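Local coordinates for CRISPR-associated protein CasA/Cse1 (Thermus thermophilus, PDB 4AN8) that serves as a subunit of the Cascade ribonucleoprotein complex in type I-E CRISPR immunity and probably takes part in selecting foreign DNA, at residues L56-L61 against R243-P248; V63-L68 against V208-E213; W125-P130 against M264-G269; Y176-A181 against E230-K235. All blocks are in the same frame, centred on the assembly; numbering follows the deposited sequence.

Contact 1. Residues L56-L61 against R243-P248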
loop_
_atom_site.group_PDB
_atom_site.type_symbol
_atom_site.label_atom_id
_atom_site.label_comp_id
_atom_site.label_asym_id
_atom_site.label_seq_id
_atom_site.Cartn_x
_atom_site.Cartn_y
_atom_site.Cartn_z
ATOM N N LEU A 56 -5.409 -9.292 0.672
ATOM C CA LEU A 56 -5.426 -10.670 0.193
ATOM C C LEU A 56 -4.007 -11.267 0.202
ATOM O O LEU A 56 -3.813 -12.398 0.675
ATOM C CB LEU A 56 -6.096 -10.787 -1.176
ATOM C CG LEU A 56 -7.597 -10.450 -1.233
ATOM C CD1 LEU A 56 -8.115 -10.275 -2.681
ATOM C CD2 LEU A 56 -8.399 -11.478 -0.502
ATOM N N HIS A 57 -3.015 -10.501 -0.253
ATOM C CA HIS A 57 -1.621 -10.938 -0.144
ATOM C C HIS A 57 -1.189 -11.113 1.301
ATOM O O HIS A 57 -0.473 -12.066 1.602
ATOM C CB HIS A 57 -0.652 -9.952 -0.796
ATOM C CG HIS A 57 -0.680 -9.981 -2.282
ATOM N ND1 HIS A 57 -1.477 -9.136 -3.025
ATOM C CD2 HIS A 57 -0.036 -10.774 -3.172
ATOM C CE1 HIS A 57 -1.311 -9.400 -4.310
ATOM N NE2 HIS A 57 -0.435 -10.380 -4.424
ATOM N N ARG A 58 -1.591 -10.197 2.186
ATOM C CA ARG A 58 -1.138 -10.265 3.592
ATOM C C ARG A 58 -1.723 -11.470 4.337
ATOM O O ARG A 58 -1.036 -12.091 5.136
ATOM C CB ARG A 58 -1.400 -8.957 4.361
ATOM C CG ARG A 58 -0.662 -7.747 3.772
ATOM C CD ARG A 58 -1.313 -6.391 4.143
ATOM N NE ARG A 58 -1.232 -6.127 5.582
ATOM C CZ ARG A 58 -0.139 -5.685 6.199
ATOM N NH1 ARG A 58 0.962 -5.464 5.501
ATOM N NH2 ARG A 58 -0.143 -5.481 7.517
ATOM N N LEU A 59 -2.980 -11.795 4.063
ATOM C CA LEU A 59 -3.580 -13.019 4.579
ATOM C C LEU A 59 -2.838 -14.289 4.065
ATOM O O LEU A 59 -2.485 -15.179 4.847
ATOM C CB LEU A 59 -5.060 -13.065 4.235
ATOM C CG LEU A 59 -5.799 -14.326 4.706
ATOM C CD1 LEU A 59 -5.645 -14.522 6.219
ATOM C CD2 LEU A 59 -7.306 -14.284 4.316
ATOM N N LEU A 60 -2.574 -14.355 2.759
ATOM C CA LEU A 60 -1.850 -15.497 2.205
ATOM C C LEU A 60 -0.463 -15.628 2.835
ATOM O O LEU A 60 -0.043 -16.733 3.187
ATOM C CB LEU A 60 -1.706 -15.403 0.679
ATOM C CG LEU A 60 -3.041 -15.516 -0.066
ATOM C CD1 LEU A 60 -2.813 -15.472 -1.555
ATOM C CD2 LEU A 60 -3.805 -16.774 0.353
ATOM N N LEU A 61 0.245 -14.501 2.943
ATOM C CA LEU A 61 1.559 -14.472 3.582
ATOM C C LEU A 61 1.510 -14.927 5.051
ATOM O O LEU A 61 2.396 -15.636 5.508
ATOM C CB LEU A 61 2.160 -13.078 3.496
ATOM C CG LEU A 61 2.496 -12.673 2.061
ATOM C CD1 LEU A 61 2.592 -11.121 1.943
ATOM C CD2 LEU A 61 3.786 -13.357 1.610
ATOM N N ARG A 243 0.550 -11.478 13.456
ATOM C CA ARG A 243 -0.469 -10.932 14.360
ATOM C C ARG A 243 -0.895 -9.591 13.774
ATOM O O ARG A 243 -2.058 -9.261 13.711
ATOM C CB ARG A 243 0.080 -10.761 15.795
ATOM C CG ARG A 243 -0.849 -9.995 16.728
ATOM C CD ARG A 243 -0.271 -9.832 18.169
ATOM N NE ARG A 243 0.013 -11.124 18.804
ATOM C CZ ARG A 243 1.249 -11.584 19.017
ATOM N NH1 ARG A 243 2.325 -10.869 18.682
ATOM N NH2 ARG A 243 1.420 -12.761 19.588
ATOM N N VAL A 244 0.074 -8.816 13.333
ATOM C CA VAL A 244 -0.234 -7.565 12.663
ATOM C C VAL A 244 -0.935 -7.731 11.299
ATOM O O VAL A 244 -1.879 -7.026 11.030
ATOM C CB VAL A 244 0.987 -6.649 12.617
ATOM C CG1 VAL A 244 0.675 -5.369 11.816
ATOM C CG2 VAL A 244 1.372 -6.291 14.051
ATOM N N TYR A 245 -0.507 -8.688 10.480
ATOM C CA TYR A 245 -1.190 -9.008 9.212
ATOM C C TYR A 245 -2.662 -9.382 9.402
ATOM O O TYR A 245 -3.490 -9.207 8.505
ATOM C CB TYR A 245 -0.511 -10.202 8.525
ATOM C CG TYR A 245 0.774 -9.895 7.777
ATOM C CD1 TYR A 245 1.325 -8.598 7.752
ATOM C CD2 TYR A 245 1.442 -10.906 7.100
ATOM C CE1 TYR A 245 2.492 -8.339 7.055
ATOM C CE2 TYR A 245 2.609 -10.656 6.397
ATOM C CZ TYR A 245 3.128 -9.382 6.372
ATOM O OH TYR A 245 4.293 -9.175 5.676
ATOM N N THR A 246 -2.984 -9.955 10.555
ATOM C CA THR A 246 -4.342 -10.415 10.778
ATOM C C THR A 246 -4.978 -9.713 11.973
ATOM O O THR A 246 -5.840 -10.261 12.629
ATOM C CB THR A 246 -4.363 -11.941 11.005
ATOM O OG1 THR A 246 -3.632 -12.253 12.199
ATOM C CG2 THR A 246 -3.745 -12.687 9.771
ATOM N N TRP A 247 -4.540 -8.489 12.240
ATOM C CA TRP A 247 -5.023 -7.741 13.386
ATOM C C TRP A 247 -6.552 -7.573 13.446
ATOM O O TRP A 247 -7.181 -7.160 12.459
ATOM C CB TRP A 247 -4.387 -6.359 13.365
ATOM C CG TRP A 247 -4.533 -5.633 14.640
ATOM C CD1 TRP A 247 -5.508 -4.732 14.967
ATOM C CD2 TRP A 247 -3.689 -5.759 15.797
ATOM N NE1 TRP A 247 -5.316 -4.283 16.259
ATOM C CE2 TRP A 247 -4.203 -4.897 16.785
ATOM C CE3 TRP A 247 -2.552 -6.520 16.088
ATOM C CZ2 TRP A 247 -3.609 -4.763 18.041
ATOM C CZ3 TRP A 247 -1.967 -6.393 17.337
ATOM C CH2 TRP A 247 -2.501 -5.520 18.302
ATOM N N PRO A 248 -7.155 -7.828 14.633
ATOM C CA PRO A 248 -8.593 -7.563 14.779
ATOM C C PRO A 248 -8.887 -6.117 15.200
ATOM O O PRO A 248 -9.054 -5.848 16.390
ATOM C CB PRO A 248 -9.005 -8.533 15.890
ATOM C CG PRO A 248 -7.794 -8.579 16.778
ATOM C CD PRO A 248 -6.580 -8.441 15.847
HETATM O O HOH W 1 -3.795 -7.037 6.562
HETATM O O HOH W 2 -2.830 -5.349 8.920
#
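The guanidinium of R58 overlaps the CD1–CE1 side of the Y245 ring. NH2 of R58 is 3.5 Å from CD1 of Y245, and NH1 of R58 is 3.6 Å from CE1 of Y245. CD1 lies over one face of the guanidinium, offset toward its rim. The two planes are 62° apart, so this is not a parallel stack. The side chains cross at about a right angle. A bend at chi3 (65°) turns NE off the line of the aliphatic chain. CD2 and CE2 of the ring meet the backbone and the next turn of helix 50-67. CD2 of Y245 is 3.4 Å from the carbonyl O of R58, and CE2 of Y245 is 3.8 Å from CB of L61.

No direct hydrogen bond joins the two segments. Two waters do that work, both at the edge of the guanidinium and in its plane. One accepts from NE of R58 (2.9 Å) and donates to O of Y245 (2.9 Å). The other accepts from NH2 of R58 (3.0 Å) and donates to O of V244 (2.9 Å). NH2 also makes a salt bridge with D279. These bonds hold the guanidinium plane in a fixed rotation.

T246 is the first residue to leave the helical conformation, so both carbonyls lie at the C-terminal end of helix 241-245. That end probably favours the nearby positive charge. This is a buried contact between the side of helix 50-67 and the C-terminal end of helix 241-245 in the Cse1 fold, with an arginine of one helix bridged by water to the final carbonyls of another.

Contact 2. Residues V63-L68 against V208-E213; sequences VLHRAL and VPYTPE
H65 and Y210 form an offset stack, with ring centroids 4.8 Å apart and planes inclined by 28°. CB of H65 adds a CH-pi contact over the same tyrosine, 4.0 Å from the centroid of the Y210 ring. Beyond the stack, CE1 of H65 comes within 3.3 Å of O of V208.

R66 approaches Y210 at the ring edge instead. Its NH1 donates two hydrogen bonds, to OH of Y210 (2.8 Å) and to O of P212 (3.1 Å). Both acceptors lie close to the guanidinium plane. The P212 carbonyl is met in its own plane, on a lone pair. Bends at chi2 (-59°) and chi3 (-70°) fold the arginine chain, with CD of R66 3.5 Å from OH of Y210. CB of P212 packs beside the same nitrogen, 3.3 Å from NH1 of R66.

In fold terms, the loop that follows helix 199-206 lies against helix 50-67 near its C-terminal end, at H65 and R66. These two are neighbours in sequence, and between them they take the face and the edge of one tyrosine.

In the second shell, D215 is hydrogen-bonded to OH of Y210, and E220 makes a salt bridge with NH2 of R66. G70 O is bonded to ND1 of H65, and R241, on helix 241-245, to the carbonyls of V208 and P209. Helix 320-333 packs on V208 and P209, near the start of the loop.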
loop_
_atom_site.group_PDB
_atom_site.type_symbol
_atom_site.label_atom_id
_atom_site.label_comp_id
_atom_site.label_asym_id
_atom_site.label_seq_id
_atom_site.Cartn_x
_atom_site.Cartn_y
_atom_site.Cartn_z
ATOM N N VAL A 63 -0.625 -17.004 6.379
ATOM C CA VAL A 63 -0.750 -18.446 6.329
ATOM C C VAL A 63 0.581 -19.136 5.973
ATOM O O VAL A 63 0.969 -20.103 6.623
ATOM C CB VAL A 63 -1.864 -18.911 5.369
ATOM C CG1 VAL A 63 -1.851 -20.412 5.287
ATOM C CG2 VAL A 63 -3.241 -18.423 5.866
ATOM N N LEU A 64 1.270 -18.639 4.948
ATOM C CA LEU A 64 2.543 -19.223 4.523
ATOM C C LEU A 64 3.596 -19.205 5.615
ATOM O O LEU A 64 4.247 -20.217 5.869
ATOM C CB LEU A 64 3.106 -18.507 3.293
ATOM C CG LEU A 64 2.427 -18.861 1.970
ATOM C CD1 LEU A 64 2.740 -17.858 0.855
ATOM C CD2 LEU A 64 2.784 -20.320 1.567
ATOM N N HIS A 65 3.780 -18.051 6.249
ATOM C CA HIS A 65 4.772 -17.929 7.302
ATOM C C HIS A 65 4.535 -18.921 8.439
ATOM O O HIS A 65 5.477 -19.475 8.983
ATOM C CB HIS A 65 4.793 -16.519 7.867
ATOM C CG HIS A 65 5.516 -15.532 7.008
ATOM N ND1 HIS A 65 6.700 -15.832 6.367
ATOM C CD2 HIS A 65 5.220 -14.245 6.690
ATOM C CE1 HIS A 65 7.124 -14.759 5.716
ATOM N NE2 HIS A 65 6.250 -13.784 5.900
ATOM N N ARG A 66 3.284 -19.127 8.816
ATOM C CA ARG A 66 3.003 -19.999 9.930
ATOM C C ARG A 66 3.104 -21.455 9.485
ATOM O O ARG A 66 3.734 -22.262 10.149
ATOM C CB ARG A 66 1.622 -19.689 10.516
ATOM C CG ARG A 66 1.498 -18.265 11.011
ATOM C CD ARG A 66 2.542 -17.998 12.093
ATOM N NE ARG A 66 2.235 -18.730 13.322
ATOM C CZ ARG A 66 2.960 -18.636 14.430
ATOM N NH1 ARG A 66 4.033 -17.846 14.447
ATOM N NH2 ARG A 66 2.611 -19.331 15.511
ATOM N N ALA A 67 2.495 -21.777 8.347
ATOM C CA ALA A 67 2.512 -23.146 7.850
ATOM C C ALA A 67 3.920 -23.637 7.561
ATOM O O ALA A 67 4.218 -24.793 7.808
ATOM C CB ALA A 67 1.643 -23.293 6.633
ATOM N N LEU A 68 4.786 -22.764 7.055
ATOM C CA LEU A 68 6.158 -23.149 6.712
ATOM C C LEU A 68 7.133 -22.791 7.834
ATOM O O LEU A 68 8.318 -23.089 7.759
ATOM C CB LEU A 68 6.607 -22.490 5.401
ATOM C CG LEU A 68 5.673 -22.760 4.217
ATOM C CD1 LEU A 68 6.067 -21.966 2.989
ATOM C CD2 LEU A 68 5.642 -24.250 3.908
ATOM N N VAL A 208 9.561 -12.323 3.430
ATOM C CA VAL A 208 10.726 -11.894 4.181
ATOM C C VAL A 208 11.075 -12.919 5.274
ATOM O O VAL A 208 10.170 -13.470 5.930
ATOM C CB VAL A 208 10.441 -10.504 4.787
ATOM C CG1 VAL A 208 11.640 -9.981 5.634
ATOM C CG2 VAL A 208 10.053 -9.513 3.656
ATOM N N PRO A 209 12.382 -13.197 5.453
ATOM C CA PRO A 209 12.818 -14.200 6.437
ATOM C C PRO A 209 12.107 -14.000 7.743
ATOM O O PRO A 209 12.010 -12.875 8.240
ATOM C CB PRO A 209 14.323 -13.943 6.570
ATOM C CG PRO A 209 14.707 -13.552 5.107
ATOM C CD PRO A 209 13.488 -12.768 4.569
ATOM N N TYR A 210 11.586 -15.099 8.275
ATOM C CA TYR A 210 10.685 -15.052 9.407
ATOM C C TYR A 210 11.019 -16.162 10.382
ATOM O O TYR A 210 11.382 -17.255 9.958
ATOM C CB TYR A 210 9.271 -15.276 8.896
ATOM C CG TYR A 210 8.195 -15.436 9.960
ATOM C CD1 TYR A 210 7.692 -14.332 10.632
ATOM C CD2 TYR A 210 7.649 -16.690 10.246
ATOM C CE1 TYR A 210 6.705 -14.461 11.586
ATOM C CE2 TYR A 210 6.651 -16.835 11.195
ATOM C CZ TYR A 210 6.179 -15.713 11.861
ATOM O OH TYR A 210 5.187 -15.826 12.803
ATOM N N THR A 211 10.907 -15.859 11.673
ATOM C CA THR A 211 10.836 -16.867 12.728
ATOM C C THR A 211 9.527 -16.704 13.506
ATOM O O THR A 211 9.111 -15.584 13.777
ATOM C CB THR A 211 12.028 -16.770 13.698
ATOM O OG1 THR A 211 12.292 -15.393 13.984
ATOM C CG2 THR A 211 13.260 -17.374 13.078
ATOM N N PRO A 212 8.866 -17.822 13.845
ATOM C CA PRO A 212 7.524 -17.794 14.450
ATOM C C PRO A 212 7.445 -17.312 15.895
ATOM O O PRO A 212 6.337 -17.017 16.368
ATOM C CB PRO A 212 7.060 -19.258 14.375
ATOM C CG PRO A 212 8.273 -20.046 14.204
ATOM C CD PRO A 212 9.274 -19.184 13.474
ATOM N N GLU A 213 8.574 -17.221 16.588
ATOM C CA GLU A 213 8.528 -16.963 18.028
ATOM C C GLU A 213 7.781 -15.670 18.415
ATOM O O GLU A 213 8.068 -14.597 17.885
ATOM C CB GLU A 213 9.943 -16.972 18.619
ATOM C CG GLU A 213 10.565 -18.368 18.749
ATOM C CD GLU A 213 11.046 -18.948 17.423
ATOM O OE1 GLU A 213 11.204 -18.176 16.453
ATOM O OE2 GLU A 213 11.272 -20.177 17.355
#

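Contact 3. Residues W125-P130 against M264-G269; sequences WSKLLP and MGYGPG. With ACT (acetate ion), chain D.
M264 and Y266, on strand 261-273 of a mixed sheet, meet the 3-10 turn 125-128 that follows strand 123-124. M264 makes the main packing. Its SD is 3.5 Å from CG of L128. The two side chains run past each other in opposite directions. The methyl CE of M264 is pressed against K127, 3.5 Å from its CB, which is tight for two carbons. CG of M264 takes the crowded position between backbone N and carbonyl carbon (chi1 64°), and the chain is extended beyond it.

Strand 123-124 pairs antiparallel with 261-273, and the 3-10 turn directly after it packs on the side chains of M264 and Y266. L128 also touches A160 and H164 of helix 154-167.

K127 crosses Y266 at about a right angle, with CG over one ring face. Its CE is 4.0 Å from OH of Y266. An acetate, probably from the crystallisation liquor, sits at the ring edge, where R250 also binds it. NZ of K127 makes a weak bond to its OXT at 3.5 Å. OH of Y266 is hydrogen-bonded to H164.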
loop_
_atom_site.group_PDB
_atom_site.type_symbol
_atom_site.label_atom_id
_atom_site.label_comp_id
_atom_site.label_asym_id
_atom_site.label_seq_id
_atom_site.Cartn_x
_atom_site.Cartn_y
_atom_site.Cartn_z
ATOM N N TRP A 125 -23.396 -3.484 5.918
ATOM C CA TRP A 125 -22.050 -3.933 5.589
ATOM C C TRP A 125 -21.285 -2.855 4.850
ATOM O O TRP A 125 -20.057 -2.889 4.799
ATOM C CB TRP A 125 -22.064 -5.237 4.785
ATOM C CG TRP A 125 -22.467 -5.105 3.348
ATOM C CD1 TRP A 125 -23.735 -5.002 2.858
ATOM C CD2 TRP A 125 -21.596 -5.105 2.210
ATOM N NE1 TRP A 125 -23.712 -4.925 1.493
ATOM C CE2 TRP A 125 -22.411 -4.986 1.063
ATOM C CE3 TRP A 125 -20.205 -5.192 2.049
ATOM C CZ2 TRP A 125 -21.882 -4.945 -0.241
ATOM C CZ3 TRP A 125 -19.673 -5.162 0.748
ATOM C CH2 TRP A 125 -20.513 -5.034 -0.375
ATOM N N SER A 126 -21.998 -1.878 4.299
ATOM C CA SER A 126 -21.343 -0.783 3.584
ATOM C C SER A 126 -20.313 -0.034 4.443
ATOM O O SER A 126 -19.374 0.547 3.912
ATOM C CB SER A 126 -22.383 0.193 3.047
ATOM O OG SER A 126 -23.159 0.713 4.107
ATOM N N LYS A 127 -20.497 -0.053 5.766
ATOM C CA LYS A 127 -19.549 0.550 6.708
ATOM C C LYS A 127 -18.136 -0.108 6.666
ATOM O O LYS A 127 -17.140 0.479 7.104
ATOM C CB LYS A 127 -20.122 0.477 8.122
ATOM C CG LYS A 127 -19.115 0.772 9.226
ATOM C CD LYS A 127 -19.091 2.258 9.607
ATOM C CE LYS A 127 -18.080 2.544 10.717
ATOM N NZ LYS A 127 -18.398 3.807 11.436
ATOM N N LEU A 128 -18.057 -1.336 6.154
ATOM C CA LEU A 128 -16.777 -2.017 6.001
ATOM C C LEU A 128 -15.947 -1.420 4.883
ATOM O O LEU A 128 -14.730 -1.629 4.826
ATOM C CB LEU A 128 -17.012 -3.484 5.690
ATOM C CG LEU A 128 -17.663 -4.306 6.807
ATOM C CD1 LEU A 128 -17.914 -5.722 6.305
ATOM C CD2 LEU A 128 -16.811 -4.294 8.085
ATOM N N LEU A 129 -16.603 -0.679 3.991
ATOM C CA LEU A 129 -15.957 -0.181 2.785
ATOM C C LEU A 129 -15.497 1.264 2.928
ATOM O O LEU A 129 -16.108 2.057 3.639
ATOM C CB LEU A 129 -16.902 -0.276 1.585
ATOM C CG LEU A 129 -17.433 -1.638 1.185
ATOM C CD1 LEU A 129 -18.484 -1.461 0.121
ATOM C CD2 LEU A 129 -16.308 -2.531 0.702
ATOM N N PRO A 130 -14.415 1.615 2.234
ATOM C CA PRO A 130 -13.935 2.999 2.237
ATOM C C PRO A 130 -14.978 3.934 1.638
ATOM O O PRO A 130 -15.534 3.623 0.587
ATOM C CB PRO A 130 -12.688 2.937 1.343
ATOM C CG PRO A 130 -12.900 1.729 0.488
ATOM C CD PRO A 130 -13.598 0.743 1.383
ATOM N N MET A 264 -24.426 -6.206 9.819
ATOM C CA MET A 264 -23.408 -6.727 10.706
ATOM C C MET A 264 -23.558 -6.157 12.121
ATOM O O MET A 264 -23.954 -4.999 12.304
ATOM C CB MET A 264 -22.022 -6.382 10.151
ATOM C CG MET A 264 -21.726 -4.898 10.089
ATOM S SD MET A 264 -20.102 -4.590 9.316
ATOM C CE MET A 264 -20.069 -2.807 9.297
ATOM N N GLY A 265 -23.239 -6.980 13.117
ATOM C CA GLY A 265 -23.019 -6.493 14.464
ATOM C C GLY A 265 -21.674 -5.814 14.392
ATOM O O GLY A 265 -20.836 -6.224 13.584
ATOM N N TYR A 266 -21.464 -4.790 15.216
ATOM C CA TYR A 266 -20.286 -3.947 15.111
ATOM C C TYR A 266 -19.902 -3.346 16.466
ATOM O O TYR A 266 -20.758 -2.844 17.191
ATOM C CB TYR A 266 -20.548 -2.833 14.090
ATOM C CG TYR A 266 -19.290 -2.119 13.628
ATOM C CD1 TYR A 266 -18.447 -2.703 12.674
ATOM C CD2 TYR A 266 -18.935 -0.871 14.138
ATOM C CE1 TYR A 266 -17.296 -2.086 12.254
ATOM C CE2 TYR A 266 -17.757 -0.230 13.707
ATOM C CZ TYR A 266 -16.946 -0.855 12.766
ATOM O OH TYR A 266 -15.771 -0.257 12.317
ATOM N N GLY A 267 -18.616 -3.411 16.803
ATOM C CA GLY A 267 -18.096 -2.819 18.028
ATOM C C GLY A 267 -16.582 -2.685 18.013
ATOM O O GLY A 267 -15.951 -2.892 16.992
ATOM N N PRO A 268 -15.980 -2.354 19.159
ATOM C CA PRO A 268 -14.508 -2.331 19.265
ATOM C C PRO A 268 -14.041 -3.797 19.139
ATOM O O PRO A 268 -14.871 -4.648 19.434
ATOM C CB PRO A 268 -14.303 -1.773 20.663
ATOM C CG PRO A 268 -15.527 -2.302 21.436
ATOM C CD PRO A 268 -16.651 -2.295 20.471
ATOM N N GLY A 269 -12.831 -4.168 18.736
ATOM C CA GLY A 269 -11.633 -3.389 18.644
ATOM C C GLY A 269 -10.670 -3.962 19.678
ATOM O O GLY A 269 -10.871 -3.753 20.852
HETATM C C ACT D . -14.422 3.473 12.889
HETATM O O ACT D . -13.595 2.748 12.259
HETATM O OXT ACT D . -15.527 2.934 13.189
HETATM C CH3 ACT D . -14.104 4.906 13.254
#

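Contact 4. Residues Y176-A181 against E230-K235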
loop_
_atom_site.group_PDB
_atom_site.type_symbol
_atom_site.label_atom_id
_atom_site.label_comp_id
_atom_site.label_asym_id
_atom_site.label_seq_id
_atom_site.Cartn_x
_atom_site.Cartn_y
_atom_site.Cartn_z
ATOM N N TYR A 176 -20.577 -0.095 22.710
ATOM C CA TYR A 176 -20.092 -0.984 23.747
ATOM C C TYR A 176 -18.989 -0.374 24.603
ATOM O O TYR A 176 -17.995 -1.042 24.912
ATOM C CB TYR A 176 -19.673 -2.331 23.159
ATOM C CG TYR A 176 -20.764 -2.926 22.304
ATOM C CD1 TYR A 176 -21.861 -3.549 22.886
ATOM C CD2 TYR A 176 -20.717 -2.833 20.918
ATOM C CE1 TYR A 176 -22.879 -4.071 22.117
ATOM C CE2 TYR A 176 -21.726 -3.364 20.134
ATOM C CZ TYR A 176 -22.805 -3.974 20.741
ATOM O OH TYR A 176 -23.824 -4.488 19.978
ATOM N N GLY A 177 -19.187 0.889 24.988
ATOM C CA GLY A 177 -18.344 1.550 25.968
ATOM C C GLY A 177 -17.086 2.195 25.416
ATOM O O GLY A 177 -16.244 2.668 26.181
ATOM N N VAL A 178 -16.951 2.218 24.091
ATOM C CA VAL A 178 -15.777 2.792 23.455
ATOM C C VAL A 178 -16.210 4.007 22.639
ATOM O O VAL A 178 -16.999 3.900 21.697
ATOM C CB VAL A 178 -15.046 1.745 22.571
ATOM C CG1 VAL A 178 -13.858 2.363 21.855
ATOM C CG2 VAL A 178 -14.588 0.544 23.431
ATOM N N GLY A 179 -15.711 5.173 23.023
ATOM C CA GLY A 179 -16.090 6.408 22.368
ATOM C C GLY A 179 -15.449 6.528 20.994
ATOM O O GLY A 179 -16.126 6.800 20.009
ATOM N N SER A 180 -14.138 6.321 20.922
ATOM C CA SER A 180 -13.472 6.385 19.635
ATOM C C SER A 180 -12.487 5.238 19.446
ATOM O O SER A 180 -11.847 4.792 20.383
ATOM C CB SER A 180 -12.782 7.731 19.445
ATOM O OG SER A 180 -11.647 7.813 20.270
ATOM N N ALA A 181 -12.394 4.756 18.215
ATOM C CA ALA A 181 -11.507 3.651 17.885
ATOM C C ALA A 181 -10.195 4.178 17.320
ATOM O O ALA A 181 -10.131 5.292 16.797
ATOM C CB ALA A 181 -12.184 2.742 16.902
ATOM N N GLU A 230 -15.463 -4.865 25.008
ATOM C CA GLU A 230 -16.147 -3.651 25.445
ATOM C C GLU A 230 -15.276 -2.842 26.410
ATOM O O GLU A 230 -14.409 -3.396 27.075
ATOM C CB GLU A 230 -17.516 -3.962 26.050
ATOM C CG GLU A 230 -17.498 -5.010 27.120
ATOM C CD GLU A 230 -18.891 -5.345 27.618
ATOM O OE1 GLU A 230 -19.758 -4.444 27.598
ATOM O OE2 GLU A 230 -19.121 -6.510 28.019
ATOM N N GLY A 231 -15.513 -1.538 26.475
ATOM C CA GLY A 231 -14.686 -0.652 27.274
ATOM C C GLY A 231 -13.227 -0.725 26.853
ATOM O O GLY A 231 -12.346 -0.154 27.498
ATOM N N ALA A 232 -12.960 -1.429 25.761
ATOM C CA ALA A 232 -11.599 -1.597 25.287
ATOM C C ALA A 232 -10.742 -2.383 26.260
ATOM O O ALA A 232 -9.559 -2.092 26.417
ATOM C CB ALA A 232 -10.953 -0.241 24.971
ATOM N N ARG A 233 -11.305 -3.425 26.860
ATOM C CA ARG A 233 -10.546 -4.185 27.871
ATOM C C ARG A 233 -9.326 -4.914 27.360
ATOM O O ARG A 233 -8.413 -5.162 28.133
ATOM C CB ARG A 233 -11.435 -5.170 28.623
ATOM C CG ARG A 233 -12.509 -4.481 29.437
ATOM C CD ARG A 233 -13.603 -5.479 29.767
ATOM N NE ARG A 233 -14.649 -4.826 30.524
ATOM C CZ ARG A 233 -15.909 -5.220 30.547
ATOM N NH1 ARG A 233 -16.280 -6.282 29.840
ATOM N NH2 ARG A 233 -16.789 -4.537 31.270
ATOM N N THR A 234 -9.305 -5.274 26.076
ATOM C CA THR A 234 -8.174 -6.021 25.525
ATOM C C THR A 234 -7.215 -5.130 24.767
ATOM O O THR A 234 -7.600 -4.463 23.820
ATOM C CB THR A 234 -8.621 -7.143 24.585
ATOM O OG1 THR A 234 -9.582 -7.956 25.253
ATOM C CG2 THR A 234 -7.425 -7.996 24.171
ATOM N N LYS A 235 -5.952 -5.138 25.175
ATOM C CA LYS A 235 -4.951 -4.286 24.560
ATOM C C LYS A 235 -3.750 -5.130 24.244
ATOM O O LYS A 235 -3.246 -5.849 25.107
ATOM C CB LYS A 235 -4.573 -3.157 25.510
ATOM C CG LYS A 235 -5.774 -2.452 26.088
ATOM C CD LYS A 235 -5.374 -1.340 27.023
ATOM C CE LYS A 235 -6.604 -0.662 27.588
ATOM N NZ LYS A 235 -7.484 -1.660 28.308
#
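Y176 and E230 meet at the tight part of this contact, where the two backbones run close together. N of G231 donates to O of Y176 at 3.0 Å. The bond is fairly straight, at 161°, and the donor lies in the plane of the carbonyl. The same oxygen is 3.2 Å from CB of E230. CB of Y176 and CB of E230 are 4.0 Å apart. G177 and G231 follow at once, with CA atoms only 4.5 Å apart. Both have positive phi, and neither has a side chain to separate the chains. V178 closes this part. Its CG2 is 3.5 Å from N of A232 and 4.0 Å from CB of A232. The Y176 ring turns away from E230 and packs on other parts of the chain, L117 and P118 among them.

The outer side is looser. G177 and G231 are exposed on it. No charged pair crosses between the segments. Within 230-235, OE2 of E230 pairs with NH1 of R233 at 3.4 Å, and NZ of K235 donates to O of A232 at 2.8 Å. K235 also packs on E271 and L273.

The contact joins the turn between strands 171-175 and 178-181 to the loop leading into strand 235-237. One backbone hydrogen bond and one apolar pair, V178 with A232, link the segments, so the join rests on close backbone approach and not on charge.

Overall arrangement
Contacts 1 and 2 share helix 50-67, and their centres are about 12 Å apart. Helix 199-206 packs on that helix at contact 1 and leads into the loop of contact 2. The centres of contacts 3 and 4 are about 15 Å apart, and their edges touch: the turn at Y176-V178 packs on strand 261-273 at Y266-P268. The centres of contacts 2 and 4 are about 31 Å apart, so the set spans much of one large domain. Along the chain the order is 56-61, 63-68, 125-130, 176-181, 208-213, 230-235, 243-248 and 264-269. The segments of contact 3 alternate with those of contacts 1 and 2. Together the contacts join parts of the chain 49 to 182 residues apart.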